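PDB 6GNE: probable starch synthase 4, chloroplastic/amyloplastic from Arabidopsis thaliana, which is a probable starch synthase, a two-domain protein of the GT-B glycosyltransferase fold. Local coordinates for residues D116-F121 against H145-A150; E178-A183 against N214-A219; P21-G26 against G109-E114. One frame throughout, in Å; residues are numbered along the deposited sequence.

Contact 1 of 3, residues D116-F121 against H145-A150; sequences DDFRRF and HDWQTA. With GLC (alpha-D-glucopyranose), chain C; AC1 (4,6-dideoxy-4-{[(1S,4R,5S,6S)-4,5,6-trihydroxy-3-(hydroxymethyl)cyclohex-2-en-1-yl]amino}-alpha-D-glucopyranose), chain B.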
loop_
_atom_site.group_PDB
_atom_site.type_symbol
_atom_site.label_atom_id
_atom_site.label_comp_id
_atom_site.label_asym_id
_atom_site.label_seq_id
_atom_site.Cartn_x
_atom_site.Cartn_y
_atom_site.Cartn_z
ATOM N N ASP A 116 -12.550 10.029 15.760
ATOM C CA ASP A 116 -11.372 10.529 16.467
ATOM C C ASP A 116 -10.048 9.894 15.980
ATOM O O ASP A 116 -9.153 9.685 16.775
ATOM C CB ASP A 116 -11.578 10.353 17.988
ATOM C CG ASP A 116 -11.664 8.882 18.426
ATOM O OD1 ASP A 116 -11.986 8.011 17.592
ATOM O OD2 ASP A 116 -11.402 8.596 19.611
ATOM N N ASP A 117 -9.916 9.606 14.681
ATOM C CA ASP A 117 -8.656 9.013 14.147
ATOM C C ASP A 117 -7.413 9.814 14.548
ATOM O O ASP A 117 -6.375 9.230 14.877
ATOM C CB ASP A 117 -8.679 8.852 12.609
ATOM C CG ASP A 117 -9.309 7.544 12.143
ATOM O OD1 ASP A 117 -9.642 6.661 12.958
ATOM O OD2 ASP A 117 -9.442 7.375 10.930
ATOM N N PHE A 118 -7.529 11.142 14.525
ATOM C CA PHE A 118 -6.421 12.031 14.847
ATOM C C PHE A 118 -5.862 11.716 16.248
ATOM O O PHE A 118 -4.637 11.573 16.442
ATOM C CB PHE A 118 -6.873 13.498 14.751
ATOM C CG PHE A 118 -5.733 14.467 14.773
ATOM C CD1 PHE A 118 -5.129 14.829 15.967
ATOM C CD2 PHE A 118 -5.240 15.001 13.581
ATOM C CE1 PHE A 118 -4.060 15.694 15.980
ATOM C CE2 PHE A 118 -4.157 15.868 13.583
ATOM C CZ PHE A 118 -3.576 16.219 14.793
ATOM N N ARG A 119 -6.776 11.615 17.216
ATOM C CA ARG A 119 -6.410 11.318 18.579
ATOM C C ARG A 119 -5.833 9.898 18.695
ATOM O O ARG A 119 -4.775 9.706 19.319
ATOM C CB ARG A 119 -7.604 11.512 19.512
ATOM C CG ARG A 119 -7.947 12.983 19.748
ATOM C CD ARG A 119 -9.312 13.178 20.415
ATOM N NE ARG A 119 -9.457 12.441 21.671
ATOM C CZ ARG A 119 -8.854 12.751 22.823
ATOM N NH1 ARG A 119 -9.073 11.993 23.891
ATOM N NH2 ARG A 119 -8.013 13.781 22.925
ATOM N N ARG A 120 -6.522 8.936 18.074
ATOM C CA ARG A 120 -6.113 7.534 18.048
ATOM C C ARG A 120 -4.652 7.417 17.620
ATOM O O ARG A 120 -3.832 6.864 18.343
ATOM C CB ARG A 120 -6.993 6.716 17.094
ATOM C CG ARG A 120 -8.443 6.518 17.507
ATOM C CD ARG A 120 -9.252 5.802 16.433
ATOM N NE ARG A 120 -8.901 4.368 16.362
ATOM C CZ ARG A 120 -8.881 3.603 15.264
ATOM N NH1 ARG A 120 -9.178 4.080 14.052
ATOM N NH2 ARG A 120 -8.551 2.318 15.371
ATOM N N PHE A 121 -4.296 7.979 16.474
ATOM C CA PHE A 121 -2.948 7.751 15.941
ATOM C C PHE A 121 -1.851 8.700 16.477
ATOM O O PHE A 121 -0.672 8.329 16.537
ATOM C CB PHE A 121 -2.994 7.676 14.413
ATOM C CG PHE A 121 -3.763 6.477 13.899
ATOM C CD1 PHE A 121 -3.197 5.212 13.953
ATOM C CD2 PHE A 121 -5.054 6.612 13.384
ATOM C CE1 PHE A 121 -3.887 4.109 13.481
ATOM C CE2 PHE A 121 -5.761 5.508 12.927
ATOM C CZ PHE A 121 -5.184 4.253 12.968
ATOM N N HIS A 145 5.390 6.077 8.661
ATOM C CA HIS A 145 4.539 5.939 7.441
ATOM C C HIS A 145 3.204 6.694 7.504
ATOM O O HIS A 145 2.376 6.455 8.383
ATOM C CB HIS A 145 4.295 4.472 7.187
ATOM C CG HIS A 145 5.562 3.701 7.020
ATOM N ND1 HIS A 145 6.097 3.409 5.778
ATOM C CD2 HIS A 145 6.449 3.236 7.930
ATOM C CE1 HIS A 145 7.231 2.749 5.936
ATOM N NE2 HIS A 145 7.471 2.640 7.232
ATOM N N ASP A 146 3.016 7.633 6.571
ATOM C CA ASP A 146 1.727 8.323 6.351
ATOM C C ASP A 146 1.291 9.186 7.525
ATOM O O ASP A 146 2.001 9.277 8.529
ATOM C CB ASP A 146 0.628 7.339 5.880
ATOM C CG ASP A 146 0.622 7.141 4.388
ATOM O OD1 ASP A 146 1.678 7.317 3.774
ATOM O OD2 ASP A 146 -0.429 6.850 3.787
ATOM N N TRP A 147 0.142 9.847 7.397
ATOM C CA TRP A 147 -0.238 10.866 8.368
ATOM C C TRP A 147 -0.378 10.301 9.773
ATOM O O TRP A 147 -0.040 10.997 10.733
ATOM C CB TRP A 147 -1.498 11.636 7.922
ATOM C CG TRP A 147 -2.792 10.916 8.137
ATOM C CD1 TRP A 147 -3.467 10.162 7.236
ATOM C CD2 TRP A 147 -3.563 10.889 9.349
ATOM N NE1 TRP A 147 -4.609 9.661 7.812
ATOM C CE2 TRP A 147 -4.692 10.090 9.106
ATOM C CE3 TRP A 147 -3.397 11.465 10.612
ATOM C CZ2 TRP A 147 -5.670 9.858 10.075
ATOM C CZ3 TRP A 147 -4.362 11.242 11.582
ATOM C CH2 TRP A 147 -5.490 10.441 11.309
ATOM N N GLN A 148 -0.821 9.056 9.900
ATOM C CA GLN A 148 -1.049 8.459 11.217
ATOM C C GLN A 148 0.206 8.436 12.124
ATOM O O GLN A 148 0.113 8.649 13.335
ATOM C CB GLN A 148 -1.623 7.047 11.090
ATOM C CG GLN A 148 -3.056 6.991 10.549
ATOM C CD GLN A 148 -3.133 6.892 9.018
ATOM O OE1 GLN A 148 -2.170 7.209 8.317
ATOM N NE2 GLN A 148 -4.286 6.439 8.504
ATOM N N THR A 149 1.379 8.216 11.541
ATOM C CA THR A 149 2.626 8.234 12.290
ATOM C C THR A 149 3.566 9.371 11.879
ATOM O O THR A 149 4.754 9.357 12.223
ATOM C CB THR A 149 3.342 6.893 12.155
ATOM O OG1 THR A 149 3.800 6.725 10.811
ATOM C CG2 THR A 149 2.405 5.785 12.539
ATOM N N ALA A 150 3.029 10.363 11.159
ATOM C CA ALA A 150 3.766 11.576 10.837
ATOM C C ALA A 150 4.143 12.346 12.089
ATOM O O ALA A 150 5.163 13.023 12.108
ATOM C CB ALA A 150 2.921 12.448 9.939
HETATM C C1 GLC C . -8.592 6.551 5.827
HETATM C C2 GLC C . -7.177 6.675 6.390
HETATM C C3 GLC C . -6.147 6.639 5.264
HETATM C C4 GLC C . -6.312 5.324 4.511
HETATM C C5 GLC C . -7.720 5.267 3.937
HETATM C C6 GLC C . -7.969 3.936 3.238
HETATM O O2 GLC C . -7.080 7.865 7.172
HETATM O O3 GLC C . -4.822 6.726 5.775
HETATM O O4 GLC C . -5.329 5.213 3.485
HETATM O O5 GLC C . -8.688 5.400 4.989
HETATM O O6 GLC C . -9.358 3.833 2.901
HETATM C C1 AC1 B . -4.286 4.272 3.737
HETATM O O2 AC1 B . -2.715 6.101 4.003
HETATM C C2 AC1 B . -2.925 4.848 3.332
HETATM C C4A AC1 B . 0.349 2.723 -2.916
HETATM C C3 AC1 B . -2.795 4.966 1.805
HETATM O O3 AC1 B . -1.478 5.450 1.530
HETATM C C4 AC1 B . -3.065 3.607 1.151
HETATM N N4A AC1 B . -2.893 3.580 -0.312
HETATM C C5 AC1 B . -4.481 3.209 1.578
HETATM O O5 AC1 B . -4.530 3.073 3.000
HETATM C C6 AC1 B . -4.926 1.866 1.025
HETATM C C1B AC1 B . -1.625 3.850 -1.005
HETATM C C2B AC1 B . -1.769 4.060 -2.534
HETATM O O2B AC1 B . -3.136 4.192 -2.968
HETATM C C3B AC1 B . -1.069 3.008 -3.387
HETATM O O3B AC1 B . -0.934 3.565 -4.691
HETATM O O4 AC1 B . 0.898 1.664 -3.703
HETATM C C5B AC1 B . 0.392 2.405 -1.451
HETATM C C7B AC1 B . -0.538 2.869 -0.609
HETATM C C6B AC1 B . 1.541 1.596 -0.896
HETATM O O6B AC1 B . 2.781 2.292 -1.071
HETATM O O HOH W 1 -7.056 6.690 9.860
#
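W147 and Q148 carry this contact, packing the helix 146-150 against D117, F118 and F121 at the start of helix 117-134. Just before them, D146 turns to the ligand: O3 of AC1 donates to its OD2 at 2.9 Å, while OD1 accepts from the backbone N of H175. The W147 indole rests with its CH2 edge against helix 117-134, CH2 lying 3.8 Å from D117 CB. CZ3 of the same edge meets F118 CD2 at 4.3 Å, and the pyrrole side of the ring points into the sugar site, where NE1 donates to GLC O2 (3.1 Å, 156°). In Q148, CG sits over one face of the F121 ring, a CH-pi contact 3.6 Å from the centroid. The chain then bends (chi2 90°), setting CD above one face of the W147 indole. From there NE2 donates to GLC O3 at 2.8 Å. It also donates to a water that in turn gives a 2.7 Å hydrogen bond to D117 OD2 and is bonded to GLC O2. D117 OD1 forms a salt bridge with R120 NH1 at 2.8 Å. The packing is consistent with holding two N-H donors, W147 NE1 and Q148 NE2, towards neighbouring hydroxyls of one glucose, and D117, itself bonded to R120, reaches the same sugar through water.

Contact 2 of 3, residues E178-A183 against N214-A219; sequences EYQGTA and NPVKGA. With GLC (alpha-D-glucopyranose), chain C.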
loop_
_atom_site.group_PDB
_atom_site.type_symbol
_atom_site.label_atom_id
_atom_site.label_comp_id
_atom_site.label_asym_id
_atom_site.label_seq_id
_atom_site.Cartn_x
_atom_site.Cartn_y
_atom_site.Cartn_z
ATOM N N GLU A 178 -2.842 12.537 -0.719
ATOM C CA GLU A 178 -4.226 12.877 -0.468
ATOM C C GLU A 178 -4.544 12.912 1.010
ATOM O O GLU A 178 -5.316 13.734 1.444
ATOM C CB GLU A 178 -5.128 11.872 -1.170
ATOM C CG GLU A 178 -6.605 12.264 -1.173
ATOM C CD GLU A 178 -7.524 11.138 -1.616
ATOM O OE1 GLU A 178 -7.012 9.955 -1.782
ATOM O OE2 GLU A 178 -8.738 11.511 -1.815
ATOM N N TYR A 179 -3.962 11.997 1.777
ATOM C CA TYR A 179 -4.291 11.870 3.205
ATOM C C TYR A 179 -3.270 12.561 4.076
ATOM O O TYR A 179 -2.229 12.014 4.357
ATOM C CB TYR A 179 -4.465 10.399 3.589
ATOM C CG TYR A 179 -5.551 9.727 2.781
ATOM C CD1 TYR A 179 -6.832 10.331 2.643
ATOM C CD2 TYR A 179 -5.330 8.478 2.155
ATOM C CE1 TYR A 179 -7.831 9.730 1.878
ATOM C CE2 TYR A 179 -6.342 7.854 1.398
ATOM C CZ TYR A 179 -7.577 8.476 1.259
ATOM O OH TYR A 179 -8.560 7.889 0.543
ATOM N N GLN A 180 -3.607 13.771 4.500
ATOM C CA GLN A 180 -2.681 14.643 5.206
ATOM C C GLN A 180 -2.931 14.719 6.730
ATOM O O GLN A 180 -2.068 15.192 7.482
ATOM C CB GLN A 180 -2.681 16.036 4.541
ATOM C CG GLN A 180 -2.031 15.977 3.170
ATOM C CD GLN A 180 -2.125 17.255 2.367
ATOM O OE1 GLN A 180 -2.042 18.377 2.896
ATOM N NE2 GLN A 180 -2.263 17.089 1.070
ATOM N N GLY A 181 -4.098 14.239 7.174
ATOM C CA GLY A 181 -4.457 14.208 8.586
ATOM C C GLY A 181 -4.768 15.551 9.181
ATOM O O GLY A 181 -4.611 15.752 10.387
ATOM N N THR A 182 -5.224 16.477 8.359
ATOM C CA THR A 182 -5.402 17.845 8.819
ATOM C C THR A 182 -6.508 17.894 9.856
ATOM O O THR A 182 -7.469 17.143 9.783
ATOM C CB THR A 182 -5.722 18.787 7.655
ATOM O OG1 THR A 182 -6.803 18.238 6.904
ATOM C CG2 THR A 182 -4.506 18.958 6.770
ATOM N N ALA A 183 -6.339 18.770 10.838
ATOM C CA ALA A 183 -7.340 19.039 11.870
ATOM C C ALA A 183 -7.123 20.467 12.437
ATOM O O ALA A 183 -6.155 21.139 12.056
ATOM C CB ALA A 183 -7.211 17.990 12.977
ATOM N N ASN A 214 -1.132 20.449 9.883
ATOM C CA ASN A 214 -0.948 19.443 8.842
ATOM C C ASN A 214 0.162 18.456 9.231
ATOM O O ASN A 214 1.346 18.790 9.123
ATOM C CB ASN A 214 -0.636 20.125 7.510
ATOM C CG ASN A 214 -0.609 19.150 6.349
ATOM O OD1 ASN A 214 0.040 18.104 6.425
ATOM N ND2 ASN A 214 -1.296 19.488 5.270
ATOM N N PRO A 215 -0.217 17.235 9.675
ATOM C CA PRO A 215 0.765 16.240 10.105
ATOM C C PRO A 215 1.780 15.847 9.053
ATOM O O PRO A 215 2.959 15.749 9.357
ATOM C CB PRO A 215 -0.097 15.064 10.502
ATOM C CG PRO A 215 -1.343 15.690 11.015
ATOM C CD PRO A 215 -1.574 16.875 10.139
ATOM N N VAL A 216 1.330 15.625 7.837
ATOM C CA VAL A 216 2.233 15.251 6.755
ATOM C C VAL A 216 3.207 16.388 6.463
ATOM O O VAL A 216 4.379 16.130 6.218
ATOM C CB VAL A 216 1.460 14.813 5.490
ATOM C CG1 VAL A 216 2.397 14.590 4.302
ATOM C CG2 VAL A 216 0.696 13.530 5.776
ATOM N N LYS A 217 2.744 17.628 6.529
ATOM C CA LYS A 217 3.642 18.777 6.371
ATOM C C LYS A 217 4.720 18.860 7.458
ATOM O O LYS A 217 5.876 19.204 7.179
ATOM C CB LYS A 217 2.874 20.089 6.354
ATOM C CG LYS A 217 3.810 21.239 6.078
ATOM C CD LYS A 217 3.230 22.375 5.301
ATOM C CE LYS A 217 2.721 23.472 6.177
ATOM N NZ LYS A 217 3.007 24.800 5.576
ATOM N N GLY A 218 4.334 18.567 8.699
ATOM C CA GLY A 218 5.300 18.445 9.787
ATOM C C GLY A 218 6.313 17.344 9.577
ATOM O O GLY A 218 7.465 17.513 9.933
ATOM N N ALA A 219 5.901 16.217 9.009
ATOM C CA ALA A 219 6.846 15.130 8.737
ATOM C C ALA A 219 7.780 15.447 7.594
ATOM O O ALA A 219 8.921 15.010 7.615
ATOM C CB ALA A 219 6.128 13.842 8.490
HETATM C C1 GLC C . -8.592 6.551 5.827
HETATM C C2 GLC C . -7.177 6.675 6.390
HETATM C C3 GLC C . -6.147 6.639 5.264
HETATM C C4 GLC C . -6.312 5.324 4.511
HETATM C C5 GLC C . -7.720 5.267 3.937
HETATM C C6 GLC C . -7.969 3.936 3.238
HETATM O O2 GLC C . -7.080 7.865 7.172
HETATM O O3 GLC C . -4.822 6.726 5.775
HETATM O O4 GLC C . -5.329 5.213 3.485
HETATM O O5 GLC C . -8.688 5.400 4.989
HETATM O O6 GLC C . -9.358 3.833 2.901
#
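Q180 and N214 join the loop 178-183 to the start of helix 215-222 by a bond between their side-chain amides. N214 ND2 donates to Q180 OE1 at 2.7 Å, in the carbonyl plane and on a lone pair, with the two amide planes 33° apart. ND2 also bonds to D206 OD1, and Q180 OE1 takes a second bond from H207 NE2; Q180 NE2 bonds to the backbone oxygens of F177 and K244. N214 is the N-cap residue of the helix. Its chi1 of -173° sets CG anti to the backbone N, beside the carbonyl carbon. The capping bond is made by OD1, which accepts from K217 N at 2.7 Å, the donor standing well above the carbonyl plane. A weak backbone bond, V216 N to Q180 O, adds a further tie to the first turn.

Van der Waals contacts of carbon with polar atoms make up the rest. P215 CD lies against two carbonyl oxygens of the loop, 3.2 Å from Q180 O and close also to G181 O, where the loop turns through a positive phi at glycine. V216 CG2 touches Y179 O at 3.6 Å, and T182 CG2 packs on N214 ND2 at the same distance.

Towards the ligand, the Y179 ring offers one face to the glucose, GLC C3 standing 3.7 Å above its plane and offset toward the rim. Each buried amide thus has several partners: N214 caps the helix through OD1 and ties its start to the loop through ND2, bonding to Q180, the neighbour of the sugar-facing Y179.

Contact 3 of 3, residues P21-G26 against G109-E114; sequences PVAKVG and GQFYGE. With ADP (adenosine-5'-diphosphate), chain F; GLC (alpha-D-glucopyranose), chain C.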
loop_
_atom_site.group_PDB
_atom_site.type_symbol
_atom_site.label_atom_id
_atom_site.label_comp_id
_atom_site.label_asym_id
_atom_site.label_seq_id
_atom_site.Cartn_x
_atom_site.Cartn_y
_atom_site.Cartn_z
ATOM N N PRO A 21 0.699 -9.611 7.125
ATOM C CA PRO A 21 -0.768 -9.811 6.959
ATOM C C PRO A 21 -1.610 -9.490 8.189
ATOM O O PRO A 21 -2.797 -9.452 8.075
ATOM C CB PRO A 21 -0.870 -11.319 6.733
ATOM C CG PRO A 21 0.263 -11.868 7.551
ATOM C CD PRO A 21 1.364 -10.844 7.572
ATOM N N VAL A 22 -0.951 -9.254 9.328
ATOM C CA VAL A 22 -1.575 -9.095 10.616
ATOM C C VAL A 22 -2.510 -7.895 10.730
ATOM O O VAL A 22 -3.545 -7.971 11.400
ATOM C CB VAL A 22 -0.507 -9.080 11.754
ATOM C CG1 VAL A 22 0.439 -7.870 11.688
ATOM C CG2 VAL A 22 -1.162 -9.140 13.120
ATOM N N ALA A 23 -2.158 -6.785 10.093
ATOM C CA ALA A 23 -2.995 -5.607 10.085
ATOM C C ALA A 23 -2.879 -4.920 8.751
ATOM O O ALA A 23 -1.956 -4.139 8.545
ATOM C CB ALA A 23 -2.573 -4.681 11.204
ATOM N N LYS A 24 -3.818 -5.213 7.850
ATOM C CA LYS A 24 -3.739 -4.769 6.479
ATOM C C LYS A 24 -5.060 -4.243 5.952
ATOM O O LYS A 24 -6.096 -4.917 6.044
ATOM C CB LYS A 24 -3.310 -5.928 5.595
ATOM C CG LYS A 24 -3.276 -5.540 4.134
ATOM C CD LYS A 24 -3.052 -6.725 3.242
ATOM C CE LYS A 24 -3.072 -6.271 1.794
ATOM N NZ LYS A 24 -2.352 -7.221 0.911
ATOM N N VAL A 25 -4.996 -3.052 5.353
ATOM C CA VAL A 25 -6.112 -2.452 4.620
ATOM C C VAL A 25 -5.786 -2.374 3.120
ATOM O O VAL A 25 -6.618 -2.710 2.295
ATOM C CB VAL A 25 -6.447 -1.048 5.179
ATOM C CG1 VAL A 25 -7.476 -0.335 4.279
ATOM C CG2 VAL A 25 -6.969 -1.178 6.614
ATOM N N GLY A 26 -4.602 -1.880 2.768
ATOM C CA GLY A 26 -4.149 -1.954 1.405
ATOM C C GLY A 26 -2.650 -2.083 1.267
ATOM O O GLY A 26 -2.022 -2.877 1.962
ATOM N N GLY A 109 -13.207 -2.331 16.341
ATOM C CA GLY A 109 -13.625 -3.235 15.277
ATOM C C GLY A 109 -13.098 -2.881 13.905
ATOM O O GLY A 109 -13.421 -3.564 12.935
ATOM N N GLN A 110 -12.260 -1.847 13.822
ATOM C CA GLN A 110 -11.849 -1.248 12.541
ATOM C C GLN A 110 -10.417 -0.769 12.625
ATOM O O GLN A 110 -9.975 -0.333 13.696
ATOM C CB GLN A 110 -12.693 0.010 12.228
ATOM C CG GLN A 110 -14.130 -0.208 11.824
ATOM C CD GLN A 110 -14.335 0.022 10.369
ATOM O OE1 GLN A 110 -14.516 -0.932 9.598
ATOM N NE2 GLN A 110 -14.282 1.300 9.964
ATOM N N PHE A 111 -9.714 -0.788 11.503
ATOM C CA PHE A 111 -8.409 -0.146 11.427
ATOM C C PHE A 111 -8.520 1.384 11.353
ATOM O O PHE A 111 -7.972 2.114 12.197
ATOM C CB PHE A 111 -7.626 -0.677 10.237
ATOM C CG PHE A 111 -7.289 -2.130 10.354
ATOM C CD1 PHE A 111 -6.411 -2.562 11.347
ATOM C CD2 PHE A 111 -7.830 -3.054 9.488
ATOM C CE1 PHE A 111 -6.087 -3.905 11.463
ATOM C CE2 PHE A 111 -7.512 -4.404 9.592
ATOM C CZ PHE A 111 -6.649 -4.840 10.587
ATOM N N TYR A 112 -9.250 1.853 10.346
ATOM C CA TYR A 112 -9.404 3.283 10.083
ATOM C C TYR A 112 -10.869 3.659 10.045
ATOM O O TYR A 112 -11.730 2.807 9.966
ATOM C CB TYR A 112 -8.828 3.655 8.728
ATOM C CG TYR A 112 -7.385 3.300 8.488
ATOM C CD1 TYR A 112 -6.412 3.602 9.430
ATOM C CD2 TYR A 112 -6.986 2.714 7.284
ATOM C CE1 TYR A 112 -5.081 3.317 9.192
ATOM C CE2 TYR A 112 -5.663 2.410 7.037
ATOM C CZ TYR A 112 -4.695 2.712 7.997
ATOM O OH TYR A 112 -3.363 2.432 7.760
ATOM N N GLY A 113 -11.111 4.963 10.105
ATOM C CA GLY A 113 -12.419 5.538 9.851
ATOM C C GLY A 113 -13.225 5.949 11.054
ATOM O O GLY A 113 -14.397 6.269 10.908
ATOM N N GLU A 114 -12.619 5.983 12.232
ATOM C CA GLU A 114 -13.295 6.502 13.412
ATOM C C GLU A 114 -13.272 8.039 13.384
ATOM O O GLU A 114 -12.388 8.655 12.788
ATOM C CB GLU A 114 -12.620 5.983 14.686
ATOM C CG GLU A 114 -12.611 4.457 14.826
ATOM C CD GLU A 114 -13.994 3.858 15.081
ATOM O OE1 GLU A 114 -14.529 4.070 16.185
ATOM O OE2 GLU A 114 -14.540 3.162 14.195
HETATM P PB ADP F . -4.139 0.674 -2.337
HETATM O O1B ADP F . -2.993 0.840 -1.384
HETATM O O2B ADP F . -5.269 -0.203 -1.882
HETATM O O3B ADP F . -4.643 2.017 -2.815
HETATM P PA ADP F . -2.236 -0.998 -3.718
HETATM O O1A ADP F . -2.232 -1.573 -5.105
HETATM O O2A ADP F . -0.988 -0.245 -3.337
HETATM O O3A ADP F . -3.556 -0.079 -3.633
HETATM O "O5'" ADP F . -2.460 -2.140 -2.611
HETATM C "C5'" ADP F . -3.600 -3.002 -2.624
HETATM C "C4'" ADP F . -3.402 -4.322 -1.857
HETATM O "O4'" ADP F . -4.634 -4.709 -1.231
HETATM C "C3'" ADP F . -3.059 -5.493 -2.754
HETATM O "O3'" ADP F . -2.347 -6.454 -1.991
HETATM C "C2'" ADP F . -4.403 -6.067 -3.119
HETATM O "O2'" ADP F . -4.338 -7.430 -3.497
HETATM C "C1'" ADP F . -5.142 -5.903 -1.825
HETATM N N9 ADP F . -6.605 -5.753 -1.983
HETATM C C8 ADP F . -7.271 -4.655 -2.360
HETATM N N7 ADP F . -8.604 -4.880 -2.341
HETATM C C5 ADP F . -8.807 -6.146 -1.943
HETATM C C6 ADP F . -9.982 -7.043 -1.712
HETATM N N6 ADP F . -11.241 -6.589 -1.930
HETATM N N1 ADP F . -9.727 -8.314 -1.289
HETATM C C2 ADP F . -8.455 -8.751 -1.100
HETATM N N3 ADP F . -7.366 -7.991 -1.300
HETATM C C4 ADP F . -7.479 -6.712 -1.714
HETATM C C1 GLC C . -8.592 6.551 5.827
HETATM C C2 GLC C . -7.177 6.675 6.390
HETATM C C3 GLC C . -6.147 6.639 5.264
HETATM C C4 GLC C . -6.312 5.324 4.511
HETATM C C5 GLC C . -7.720 5.267 3.937
HETATM C C6 GLC C . -7.969 3.936 3.238
HETATM O O2 GLC C . -7.080 7.865 7.172
HETATM O O3 GLC C . -4.822 6.726 5.775
HETATM O O4 GLC C . -5.329 5.213 3.485
HETATM O O5 GLC C . -8.688 5.400 4.989
HETATM O O6 GLC C . -9.358 3.833 2.901
#
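The side chains of F111 and V25 run antiparallel past one another, each leaving its backbone toward the other loop. F111 CG lies anti to its carbonyl carbon (chi1 -65°), and the atoms of the ring meet three residues in turn. CD2 lies 3.5 Å from V25 CG2, CE2 3.9 Å from K24 O, and CE1 3.6 Å from A23 CB; Y53 also meets F111 edge-to-face. The same V25 methyl serves the next aromatic, CG2 lying 3.8 Å from Y112 CE2. Y112 turns one ring face to the glucose, with GLC C2 3.9 Å above the plane, and its OH is hydrogen-bonded to E18 OE2. OE1 of that carboxylate accepts from the backbone N atoms of V25 and G26, so E18 bonds to both loops. The CB of K24 leaves its backbone on the side away from 109-114, and the chain beyond is extended; NZ donates to ADP O3' at 3.0 Å while forming a salt bridge with D30. Apolar carbons thus carry the meeting of the loops, A23 and V25 against F111, while K24 bonds to the nucleotide and Y112 faces the glucose in a GT-B interdomain cleft that also holds AC1.

Overall arrangement
All three contacts lie in the part of the chain matching the starch synthase catalytic family, and each presents an aromatic side chain to the same glucose. Contact 1 is fully buried and joins two helices; the other two are partly buried, contact 2 joining a loop to a helix start and contact 3 two loops. Contact 1 is the intermediary: W147 and F118 pack on G181 of contact 2, and R120 bonds to the F111 carbonyl of contact 3, whereas contacts 2 and 3 stay about 8 Å apart at their nearest atoms. Their chemistry differs accordingly. Amide bonding and a helix cap dominate 178-183 with 214-219, direct apolar packing dominates 21-26 with 109-114, and 116-121 with 145-150 combines aromatic packing with sugar hydrogen bonds.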